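Local coordinates for protein Vng1086c (Halobacterium sp., PDB 2GF4), which is of unknown function but binds a calcium ion, as a mostly helical member of the uncharacterised UPF0058 family, at residues His10-Val14 and Asp38-Ser42; Met13-Lys17 and Phe31-Glu35. One frame throughout, in Å; residues are numbered along the deposited sequence.

Both contacts start from helix 3-21, overlap in Met13 and Val14, and have centres about 8 Å apart. Contact 1 sets residues 10-14 of this helix against the loop that carries the calcium ligands Asp38 and Glu40; contact 2 sets the next turn against helix 32-37, which leads into that loop. Tyr34 ties the two together: its OH lies 2.8 Å from His10 NE2 and 3.2 Å from the carbonyl O of Val39, both probable hydrogen bonds. The calcium ion also lies near contact 2, with the side chain of Glu35 about 4 Å away at the nearest atoms.

Contact 1. Residues His10-Val14 and Asp38-Ser42; sequences HEQMV and DVEPS. With CA (calcium ion), chain C.
His10 carries its CG anti to the backbone N (chi1 -169°), which sends the imidazole out from helix 3-21 so that one face meets Pro41; in Val14, CG2 stands anti to the carbonyl carbon and comes up against the same proline. The Pro41 ring lies over that face of the imidazole in a CH-pi contact, its CG 3.8 Å from the ring centroid and 13° off the normal, while its CD rests 3.6 Å from His10 NE2. The two side chains cross at about a right angle. Val14 CG2 meets Pro41 CG at 3.7 Å, and Glu11 adds its CA, with OE1 loosely alongside, against Pro41 CB. At the edge of the imidazole, near its plane, His10 CE1 approaches Val39 O at 3.1 Å. No hydrogen bond joins the two segments; the ring nitrogens turn to other partners, NE2 to Tyr34 OH and ND1 to His51 ND1 on helix 48-71, which probably fixes the rotation of the ring. Farther along the loop, Asp38 OD1 at 2.5 Å and Glu40 OE2 at 2.3 Å bind the calcium ion, each through one carboxylate oxygen, and three waters are also bound to the metal. Asp38, with positive phi, is the first residue to leave the helical conformation after helix 32-37. The chemistry thus divides along the loop: the ion probably offsets the charges of Asp38 OD1 and Glu40 OE2, 3.1 Å apart, while Pro41 joins the loop to helix 3-21 mainly by apolar and CH-pi packing.

Contact 2. Residues Met13-Lys17 and Phe31-Glu35; sequences MVNIK and FAAYE
Aliphatic-on-aromatic packing between Lys17 of helix 3-21 and Phe31 at the N-cap position of helix 32-37 makes up most of this buried contact, with a salt bridge, whose hydrogen bond is weak, at the exposed Glu35. Lys17 CD lies over one face of the Phe31 ring, 3.6 Å from the centroid and 22° off the normal, a CH-pi contact displaced toward the rim carbon CG, which CD approaches to 3.3 Å. Lys17 CG follows over CD1 and CE1, and the two side chains run past each other in opposite directions. Bends at chi3 (86°) and chi4 (60°) then turn the end of the lysine off the ring and toward Glu35. There NZ stands 3.5 Å from Glu35 OE2; the ammonium is too far from the Phe31 centroid for more than a weak cation-pi attraction. Lys17 CE passes Tyr34 CE2 at 4.0 Å. Val14 and Tyr34 cross at about a right angle, Val14 CG2 touching Tyr34 OH at 3.5 Å, a hydroxyl hydrogen-bonded to His10 NE2. Replacing Phe31 with an alanine would probably open a gap beside the lysine methylenes and let the chain turn, making the already weak approach to Glu35 less certain. On helix 3-21, Met13 (a selenomethionine) packs on Leu62 and Ile16 on Gln12 of the second subunit. Helix 48-71 packs against both aromatic residues: Ala61 on Phe31, Ala54 and Leu58 on Tyr34. Helix 32-37 and its N-cap residue thus pack on helices 3-21 and 48-71.

Contact 1. Residues His10-Val14 and Asp38-Ser42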
loop_
_atom_site.group_PDB
_atom_site.type_symbol
_atom_site.label_atom_id
_atom_site.label_comp_id
_atom_site.label_asym_id
_atom_site.label_seq_id
_atom_site.Cartn_x
_atom_site.Cartn_y
_atom_site.Cartn_z
ATOM N N HIS A 10 -15.165 9.086 5.945
ATOM C CA HIS A 10 -14.499 8.665 7.165
ATOM C C HIS A 10 -15.522 7.923 8.085
ATOM O O HIS A 10 -15.190 6.843 8.581
ATOM C CB HIS A 10 -13.915 9.898 7.832
ATOM C CG HIS A 10 -12.984 9.606 8.966
ATOM N ND1 HIS A 10 -12.340 10.597 9.674
ATOM C CD2 HIS A 10 -12.614 8.437 9.538
ATOM C CE1 HIS A 10 -11.628 10.049 10.633
ATOM N NE2 HIS A 10 -11.772 8.743 10.571
ATOM N N GLU A 11 -16.746 8.448 8.268
ATOM C CA GLU A 11 -17.757 7.791 9.126
ATOM C C GLU A 11 -18.007 6.376 8.658
ATOM O O GLU A 11 -18.023 5.461 9.484
ATOM C CB GLU A 11 -19.079 8.562 9.080
ATOM C CG GLU A 11 -19.877 8.540 10.386
ATOM C CD GLU A 11 -20.417 9.927 10.719
ATOM O OE1 GLU A 11 -20.207 10.424 11.851
ATOM O OE2 GLU A 11 -21.055 10.532 9.826
ATOM N N GLN A 12 -18.207 6.182 7.352
ATOM C CA GLN A 12 -18.471 4.843 6.851
ATOM C C GLN A 12 -17.255 3.914 6.971
ATOM O O GLN A 12 -17.439 2.732 7.275
ATOM C CB GLN A 12 -18.966 4.918 5.405
ATOM C CG GLN A 12 -20.391 5.476 5.276
ATOM C CD GLN A 12 -21.413 4.747 6.136
ATOM O OE1 GLN A 12 -21.338 3.539 6.341
ATOM N NE2 GLN A 12 -22.396 5.489 6.601
HETATM N N MSE A 13 -16.039 4.411 6.749
HETATM C CA MSE A 13 -14.864 3.552 6.883
HETATM C C MSE A 13 -14.733 3.132 8.334
HETATM O O MSE A 13 -14.146 2.077 8.607
HETATM C CB MSE A 13 -13.615 4.294 6.442
HETATM C CG MSE A 13 -13.522 4.307 4.907
HETATM SE SE MSE A 13 -13.415 2.421 4.127
HETATM C CE MSE A 13 -11.593 1.724 4.810
ATOM N N VAL A 14 -15.238 3.935 9.270
ATOM C CA VAL A 14 -15.155 3.523 10.662
ATOM C C VAL A 14 -16.218 2.436 10.849
ATOM O O VAL A 14 -15.994 1.495 11.634
ATOM C CB VAL A 14 -15.331 4.716 11.559
ATOM C CG1 VAL A 14 -15.625 4.266 12.933
ATOM C CG2 VAL A 14 -14.026 5.474 11.559
ATOM N N ASP A 38 -5.307 9.648 15.841
ATOM C CA ASP A 38 -6.338 10.261 16.663
ATOM C C ASP A 38 -7.138 11.294 15.905
ATOM O O ASP A 38 -7.332 12.418 16.379
ATOM C CB ASP A 38 -5.826 10.834 18.002
ATOM C CG ASP A 38 -6.986 11.195 18.957
ATOM O OD1 ASP A 38 -8.031 10.520 18.934
ATOM O OD2 ASP A 38 -6.900 12.141 19.766
ATOM N N VAL A 39 -7.572 10.933 14.702
ATOM C CA VAL A 39 -8.441 11.815 13.924
ATOM C C VAL A 39 -9.685 10.967 13.707
ATOM O O VAL A 39 -9.636 9.908 13.053
ATOM C CB VAL A 39 -7.854 12.207 12.594
ATOM C CG1 VAL A 39 -8.902 12.897 11.775
ATOM C CG2 VAL A 39 -6.736 13.166 12.838
ATOM N N GLU A 40 -10.809 11.446 14.200
ATOM C CA GLU A 40 -12.009 10.651 14.121
ATOM C C GLU A 40 -13.146 11.348 13.397
ATOM O O GLU A 40 -13.145 12.559 13.184
ATOM C CB GLU A 40 -12.354 10.223 15.552
ATOM C CG GLU A 40 -11.152 9.547 16.262
ATOM C CD GLU A 40 -11.482 9.107 17.659
ATOM O OE1 GLU A 40 -12.677 9.014 18.010
ATOM O OE2 GLU A 40 -10.560 8.820 18.434
ATOM N N PRO A 41 -14.130 10.587 12.992
ATOM C CA PRO A 41 -15.255 11.186 12.287
ATOM C C PRO A 41 -15.940 12.331 12.991
ATOM O O PRO A 41 -16.395 13.274 12.327
ATOM C CB PRO A 41 -16.183 10.013 12.068
ATOM C CG PRO A 41 -15.318 8.889 12.127
ATOM C CD PRO A 41 -14.301 9.139 13.134
ATOM N N SER A 42 -16.007 12.261 14.316
ATOM C CA SER A 42 -16.686 13.296 15.087
ATOM C C SER A 42 -15.853 14.555 15.173
ATOM O O SER A 42 -16.375 15.611 15.558
ATOM C CB SER A 42 -17.005 12.770 16.486
ATOM O OG SER A 42 -15.797 12.565 17.222
HETATM CA CA CA C . -8.501 8.133 19.252
HETATM O O HOH W 1 -6.017 7.723 19.381
HETATM O O HOH W 2 -8.328 7.239 16.893
HETATM O O HOH W 3 -9.052 5.619 19.831
#

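Contact 2. Residues Met13-Lys17 and Phe31-Glu35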
loop_
_atom_site.group_PDB
_atom_site.type_symbol
_atom_site.label_atom_id
_atom_site.label_comp_id
_atom_site.label_asym_id
_atom_site.label_seq_id
_atom_site.Cartn_x
_atom_site.Cartn_y
_atom_site.Cartn_z
HETATM N N MSE A 13 -16.039 4.411 6.749
HETATM C CA MSE A 13 -14.864 3.552 6.883
HETATM C C MSE A 13 -14.733 3.132 8.334
HETATM O O MSE A 13 -14.146 2.077 8.607
HETATM C CB MSE A 13 -13.615 4.294 6.442
HETATM C CG MSE A 13 -13.522 4.307 4.907
HETATM SE SE MSE A 13 -13.415 2.421 4.127
HETATM C CE MSE A 13 -11.593 1.724 4.810
ATOM N N VAL A 14 -15.238 3.935 9.270
ATOM C CA VAL A 14 -15.155 3.523 10.662
ATOM C C VAL A 14 -16.218 2.436 10.849
ATOM O O VAL A 14 -15.994 1.495 11.634
ATOM C CB VAL A 14 -15.331 4.716 11.559
ATOM C CG1 VAL A 14 -15.625 4.266 12.933
ATOM C CG2 VAL A 14 -14.026 5.474 11.559
ATOM N N ASN A 15 -17.356 2.536 10.149
ATOM C CA ASN A 15 -18.335 1.443 10.223
ATOM C C ASN A 15 -17.649 0.174 9.673
ATOM O O ASN A 15 -17.861 -0.892 10.241
ATOM C CB ASN A 15 -19.571 1.759 9.401
ATOM C CG ASN A 15 -20.451 2.793 10.073
ATOM O OD1 ASN A 15 -21.392 3.293 9.488
ATOM N ND2 ASN A 15 -20.128 3.117 11.333
ATOM N N ILE A 16 -16.840 0.248 8.602
ATOM C CA ILE A 16 -16.161 -0.949 8.075
ATOM C C ILE A 16 -15.241 -1.518 9.181
ATOM O O ILE A 16 -15.293 -2.719 9.475
ATOM C CB ILE A 16 -15.328 -0.571 6.825
ATOM C CG1 ILE A 16 -16.247 -0.161 5.669
ATOM C CG2 ILE A 16 -14.503 -1.720 6.411
ATOM C CD1 ILE A 16 -16.926 -1.247 5.057
ATOM N N LYS A 17 -14.403 -0.668 9.781
ATOM C CA LYS A 17 -13.506 -1.084 10.849
ATOM C C LYS A 17 -14.232 -1.811 11.962
ATOM O O LYS A 17 -13.760 -2.855 12.404
ATOM C CB LYS A 17 -12.847 0.125 11.458
ATOM C CG LYS A 17 -12.092 -0.286 12.665
ATOM C CD LYS A 17 -10.962 0.604 12.886
ATOM C CE LYS A 17 -11.421 1.761 13.646
ATOM N NZ LYS A 17 -11.981 1.367 14.938
ATOM N N PHE A 31 -5.762 -1.899 13.020
ATOM C CA PHE A 31 -5.852 -0.482 12.762
ATOM C C PHE A 31 -5.041 0.336 13.715
ATOM O O PHE A 31 -5.380 1.497 13.958
ATOM C CB PHE A 31 -7.315 -0.076 12.791
ATOM C CG PHE A 31 -8.130 -0.796 11.776
ATOM C CD1 PHE A 31 -8.776 -1.972 12.088
ATOM C CD2 PHE A 31 -8.240 -0.300 10.494
ATOM C CE1 PHE A 31 -9.506 -2.627 11.144
ATOM C CE2 PHE A 31 -8.971 -0.966 9.560
ATOM C CZ PHE A 31 -9.603 -2.123 9.886
ATOM N N ALA A 32 -3.952 -0.196 14.210
ATOM C CA ALA A 32 -3.215 0.596 15.165
ATOM C C ALA A 32 -2.612 1.868 14.638
ATOM O O ALA A 32 -2.445 2.804 15.419
ATOM C CB ALA A 32 -2.211 -0.217 15.797
ATOM N N ALA A 33 -2.302 1.947 13.351
ATOM C CA ALA A 33 -1.785 3.210 12.854
ATOM C C ALA A 33 -2.902 4.258 12.784
ATOM O O ALA A 33 -2.631 5.429 13.064
ATOM C CB ALA A 33 -1.236 3.020 11.553
ATOM N N TYR A 34 -4.121 3.882 12.386
ATOM C CA TYR A 34 -5.203 4.857 12.355
ATOM C C TYR A 34 -5.408 5.397 13.775
ATOM O O TYR A 34 -5.575 6.598 13.918
ATOM C CB TYR A 34 -6.487 4.202 11.867
ATOM C CG TYR A 34 -7.725 5.006 12.128
ATOM C CD1 TYR A 34 -8.085 6.059 11.296
ATOM C CD2 TYR A 34 -8.562 4.676 13.183
ATOM C CE1 TYR A 34 -9.239 6.742 11.506
ATOM C CE2 TYR A 34 -9.709 5.361 13.403
ATOM C CZ TYR A 34 -10.035 6.381 12.555
ATOM O OH TYR A 34 -11.173 7.091 12.776
ATOM N N GLU A 35 -5.381 4.556 14.812
ATOM C CA GLU A 35 -5.601 5.069 16.166
ATOM C C GLU A 35 -4.495 6.021 16.617
ATOM O O GLU A 35 -4.764 6.919 17.407
ATOM C CB GLU A 35 -5.751 3.903 17.132
ATOM C CG GLU A 35 -6.818 2.891 16.704
ATOM C CD GLU A 35 -8.219 3.357 16.995
ATOM O OE1 GLU A 35 -8.368 4.336 17.751
ATOM O OE2 GLU A 35 -9.204 2.755 16.503
#